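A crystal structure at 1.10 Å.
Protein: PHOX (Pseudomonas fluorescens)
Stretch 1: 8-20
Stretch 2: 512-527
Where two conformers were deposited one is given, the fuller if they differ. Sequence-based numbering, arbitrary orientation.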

# COMPACT_ATOMS: atom_id res chain seq x y z
N SER A 8 29.84 2.32 1.72
CA SER A 8 28.84 1.49 0.98
C SER A 8 29.12 1.49 -0.52
O SER A 8 29.57 2.49 -1.07
CB SER A 8 27.42 2.00 1.25
OG SER A 8 26.47 1.29 0.47
N ARG A 9 28.99 0.32 -1.13
CA ARG A 9 29.05 0.19 -2.58
C ARG A 9 27.81 0.81 -3.21
O ARG A 9 27.86 1.30 -4.34
CB ARG A 9 29.16 -1.29 -2.95
CG ARG A 9 29.11 -1.58 -4.44
CD ARG A 9 28.93 -3.07 -4.70
NE ARG A 9 27.95 -3.68 -3.81
CZ ARG A 9 26.68 -3.90 -4.15
NH1 ARG A 9 26.22 -3.50 -5.32
NH2 ARG A 9 25.84 -4.45 -3.27
N LEU A 10 26.73 0.88 -2.44
CA LEU A 10 25.41 1.13 -2.99
C LEU A 10 25.00 2.58 -2.84
O LEU A 10 24.12 3.03 -3.56
CB LEU A 10 24.36 0.25 -2.31
CG LEU A 10 24.37 -1.22 -2.72
CD1 LEU A 10 23.40 -2.00 -1.85
CD2 LEU A 10 23.99 -1.34 -4.19
N LEU A 11 25.40 3.20 -1.74
CA LEU A 11 24.86 4.50 -1.39
C LEU A 11 25.75 5.62 -1.93
O LEU A 11 26.86 5.83 -1.44
CB LEU A 11 24.68 4.62 0.12
CG LEU A 11 23.75 3.57 0.75
CD1 LEU A 11 23.69 3.75 2.25
CD2 LEU A 11 22.36 3.60 0.14
N GLY A 12 25.31 6.25 -3.02
CA GLY A 12 26.18 7.13 -3.79
C GLY A 12 26.02 8.61 -3.50
O GLY A 12 26.70 9.44 -4.11
N PHE A 13 25.14 8.95 -2.56
CA PHE A 13 24.84 10.34 -2.23
C PHE A 13 25.03 10.56 -0.72
O PHE A 13 25.00 9.62 0.06
CB PHE A 13 23.40 10.68 -2.62
CG PHE A 13 22.36 9.88 -1.87
CD1 PHE A 13 22.03 8.59 -2.27
CD2 PHE A 13 21.84 10.36 -0.69
CE1 PHE A 13 21.19 7.81 -1.49
CE2 PHE A 13 21.01 9.57 0.10
CZ PHE A 13 20.70 8.29 -0.30
N ASP A 14 25.24 11.82 -0.34
CA ASP A 14 25.36 12.19 1.07
C ASP A 14 23.99 12.38 1.69
O ASP A 14 23.12 13.03 1.11
CB ASP A 14 26.15 13.50 1.21
CG ASP A 14 27.62 13.33 0.92
OD1 ASP A 14 28.05 12.17 0.73
OD2 ASP A 14 28.37 14.31 1.10
N SER A 15 23.80 11.83 2.88
CA SER A 15 22.55 11.96 3.60
C SER A 15 22.17 13.43 3.78
O SER A 15 22.99 14.24 4.21
CB SER A 15 22.70 11.28 4.96
OG SER A 15 21.45 11.20 5.61
N ILE A 16 20.94 13.78 3.41
CA ILE A 16 20.49 15.17 3.44
C ILE A 16 19.88 15.49 4.81
O ILE A 16 19.44 14.59 5.53
CB ILE A 16 19.48 15.49 2.32
CG1 ILE A 16 18.12 14.81 2.54
CG2 ILE A 16 20.05 15.08 0.97
CD1 ILE A 16 17.04 15.36 1.64
N PRO A 17 19.85 16.78 5.17
CA PRO A 17 19.22 17.12 6.45
C PRO A 17 17.71 16.95 6.43
O PRO A 17 17.07 17.10 5.39
CB PRO A 17 19.60 18.58 6.67
CG PRO A 17 20.14 19.09 5.38
CD PRO A 17 20.50 17.92 4.51
N ALA A 18 17.13 16.67 7.59
CA ALA A 18 15.69 16.78 7.77
C ALA A 18 15.25 18.19 7.41
O ALA A 18 16.02 19.14 7.56
CB ALA A 18 15.32 16.45 9.20
N ALA A 19 14.00 18.34 6.99
CA ALA A 19 13.50 19.63 6.55
C ALA A 19 12.02 19.78 6.88
O ALA A 19 11.31 18.80 7.07
CB ALA A 19 13.74 19.82 5.06
N THR A 20 11.58 21.04 6.93
CA THR A 20 10.22 21.36 7.34
C THR A 20 9.51 22.24 6.31
O THR A 20 8.35 22.61 6.50
CB THR A 20 10.22 22.09 8.70
OG1 THR A 20 11.01 23.27 8.60
CG2 THR A 20 10.80 21.20 9.78
N LEU A 512 14.34 7.50 2.44
CA LEU A 512 15.71 7.15 2.76
C LEU A 512 16.15 5.97 1.90
O LEU A 512 15.34 5.34 1.22
CB LEU A 512 15.85 6.80 4.25
CG LEU A 512 15.27 7.84 5.22
CD1 LEU A 512 13.89 7.45 5.71
CD2 LEU A 512 16.21 8.11 6.39
N CYS A 513 17.45 5.72 1.88
CA CYS A 513 18.02 4.63 1.12
C CYS A 513 18.95 3.84 2.02
O CYS A 513 19.73 4.42 2.78
CB CYS A 513 18.79 5.18 -0.08
SG CYS A 513 19.20 3.93 -1.32
N ALA A 514 18.88 2.52 1.92
CA ALA A 514 19.61 1.63 2.81
C ALA A 514 20.40 0.59 2.03
O ALA A 514 19.98 0.13 0.96
CB ALA A 514 18.66 0.94 3.77
N ASP A 515 21.51 0.17 2.63
CA ASP A 515 22.33 -0.94 2.15
C ASP A 515 21.99 -2.19 2.96
O ASP A 515 22.24 -2.24 4.16
CB ASP A 515 23.81 -0.57 2.35
CG ASP A 515 24.76 -1.60 1.78
OD1 ASP A 515 24.47 -2.80 1.90
OD2 ASP A 515 25.80 -1.20 1.23
N PRO A 516 21.34 -3.17 2.33
CA PRO A 516 20.90 -4.35 3.07
C PRO A 516 22.02 -5.09 3.80
O PRO A 516 21.80 -5.66 4.87
CB PRO A 516 20.28 -5.23 1.98
CG PRO A 516 19.76 -4.25 0.99
CD PRO A 516 20.79 -3.16 0.96
N ALA A 517 23.22 -5.10 3.21
CA ALA A 517 24.33 -5.87 3.77
C ALA A 517 24.93 -5.18 4.99
O ALA A 517 25.38 -5.83 5.93
CB ALA A 517 25.40 -6.09 2.71
N THR A 518 25.02 -3.86 4.95
CA THR A 518 25.75 -3.15 5.98
C THR A 518 24.82 -2.54 7.02
O THR A 518 25.27 -2.21 8.11
CB THR A 518 26.63 -2.03 5.42
OG1 THR A 518 25.79 -0.98 4.94
CG2 THR A 518 27.52 -2.54 4.29
N GLY A 519 23.55 -2.36 6.66
CA GLY A 519 22.60 -1.71 7.53
C GLY A 519 22.59 -0.19 7.45
O GLY A 519 21.75 0.44 8.08
N GLU A 520 23.51 0.39 6.69
CA GLU A 520 23.61 1.84 6.63
C GLU A 520 22.36 2.45 5.98
O GLU A 520 21.89 1.96 4.94
CB GLU A 520 24.86 2.27 5.86
CG GLU A 520 25.08 3.78 5.89
CD GLU A 520 26.34 4.24 5.19
OE1 GLU A 520 27.06 3.41 4.59
OE2 GLU A 520 26.56 5.47 5.16
N ILE A 521 21.89 3.56 6.53
CA ILE A 521 20.73 4.29 6.04
C ILE A 521 21.09 5.76 5.86
O ILE A 521 21.66 6.37 6.77
CB ILE A 521 19.54 4.16 7.02
CG1 ILE A 521 19.14 2.70 7.17
CG2 ILE A 521 18.37 4.99 6.53
CD1 ILE A 521 18.24 2.41 8.36
N ARG A 522 20.77 6.32 4.69
CA ARG A 522 20.95 7.74 4.42
C ARG A 522 19.64 8.38 3.97
O ARG A 522 18.90 7.80 3.18
CB ARG A 522 22.02 7.94 3.33
CG ARG A 522 23.39 7.45 3.73
CD ARG A 522 24.43 7.75 2.67
NE ARG A 522 25.69 7.12 3.03
CZ ARG A 522 26.83 7.26 2.38
NH1 ARG A 522 26.89 8.02 1.31
NH2 ARG A 522 27.89 6.58 2.78
N ARG A 523 19.36 9.58 4.45
CA ARG A 523 18.18 10.32 4.03
C ARG A 523 18.39 10.89 2.63
O ARG A 523 19.42 11.51 2.36
CB ARG A 523 17.85 11.44 5.01
CG ARG A 523 16.49 12.08 4.77
CD ARG A 523 16.18 13.20 5.74
NE ARG A 523 16.09 12.73 7.12
CZ ARG A 523 17.00 12.95 8.06
NH1 ARG A 523 18.11 13.62 7.80
NH2 ARG A 523 16.77 12.55 9.31
N PHE A 524 17.41 10.66 1.75
CA PHE A 524 17.52 11.02 0.34
C PHE A 524 16.60 12.18 -0.05
O PHE A 524 17.01 13.03 -0.85
CB PHE A 524 17.22 9.79 -0.53
CG PHE A 524 17.21 10.08 -2.01
CD1 PHE A 524 18.38 10.14 -2.73
CD2 PHE A 524 16.01 10.25 -2.68
CE1 PHE A 524 18.37 10.42 -4.08
CE2 PHE A 524 15.99 10.50 -4.04
CZ PHE A 524 17.17 10.56 -4.75
N MET A 525 15.36 12.18 0.43
CA MET A 525 14.37 13.18 0.02
C MET A 525 13.52 13.55 1.23
O MET A 525 13.18 12.70 2.05
CB MET A 525 13.47 12.62 -1.09
CG MET A 525 12.49 13.64 -1.65
SD MET A 525 11.38 12.92 -2.88
CE MET A 525 10.17 12.15 -1.82
N VAL A 526 13.15 14.83 1.31
CA VAL A 526 12.12 15.27 2.23
C VAL A 526 10.99 15.91 1.44
O VAL A 526 11.22 16.62 0.46
CB VAL A 526 12.67 16.28 3.27
CG1 VAL A 526 11.56 16.66 4.24
CG2 VAL A 526 13.88 15.71 4.00
N GLY A 527 9.76 15.56 1.82
CA GLY A 527 8.57 16.06 1.15
C GLY A 527 7.99 17.29 1.81
O GLY A 527 8.49 17.77 2.83
O HOH W 1 29.79 4.49 3.98
O HOH W 2 25.62 -4.29 -0.25
O HOH W 3 28.78 8.06 -1.25

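Residues 8-20 form no regular helix or strand. They run along a hairpin whose strands, 512-514 and 521-526, pair through Cys513 N to Arg522 O (2.8 Å) and Arg522 N to Cys513 O (2.9 Å). The two stretches run in the same direction, with Leu10 near Asp515, Ser15 near Arg522 and Ala19 near Val526.

Ser15 and Ile16 join the backbone of Arg523. Arg523 N donates to Ser15 OG at 2.9 Å, and Ile16 N donates to Arg523 O at 2.9 Å. Both main-chain polar atoms of Arg523 are thus satisfied. The Arg523 side chain turns back to the same segment: Arg523 NH1 donates to Ile16 O at 2.8 Å. Ala18 N lies 3.2 Å from Arg523 NH1, over the guanidinium face, but both are donors and no bond forms.

Arg522 NH1 donates to Phe13 O at 2.8 Å. Arg522 NE is held by Glu520 OE2 at 2.8 Å in a salt bridge, so Glu520 helps fix the guanidinium with its edge toward Phe13 O. Water 3 donates to Leu11 O and accepts from Arg522 NH1. Asp14 OD1 is 4.3 Å from Arg522 NH1, well out of the guanidinium plane; this is charge proximity alone.

At the hairpin turn, Ser8 OG donates to Asp515 OD2 at 2.7 Å. Ser8 OG also accepts from Leu10 N (3.0 Å) and Leu11 N (3.1 Å). Asp515 OD1 accepts from Ala517 N at 2.9 Å, and water 2 links it to Arg9 NH2.

Apolar contacts accompany these bonds. Leu11 CD2 meets Cys513 SG at 3.5 Å. The Phe13 ring has Cys513 CB at its edge and receives the edge of Phe524 on one face. Ile16 CD1 packs on Val526 CG2 at 4.0 Å. Ile16 CD1 also covers Phe524 O, 3.4 Å away, which has no polar partner in the model.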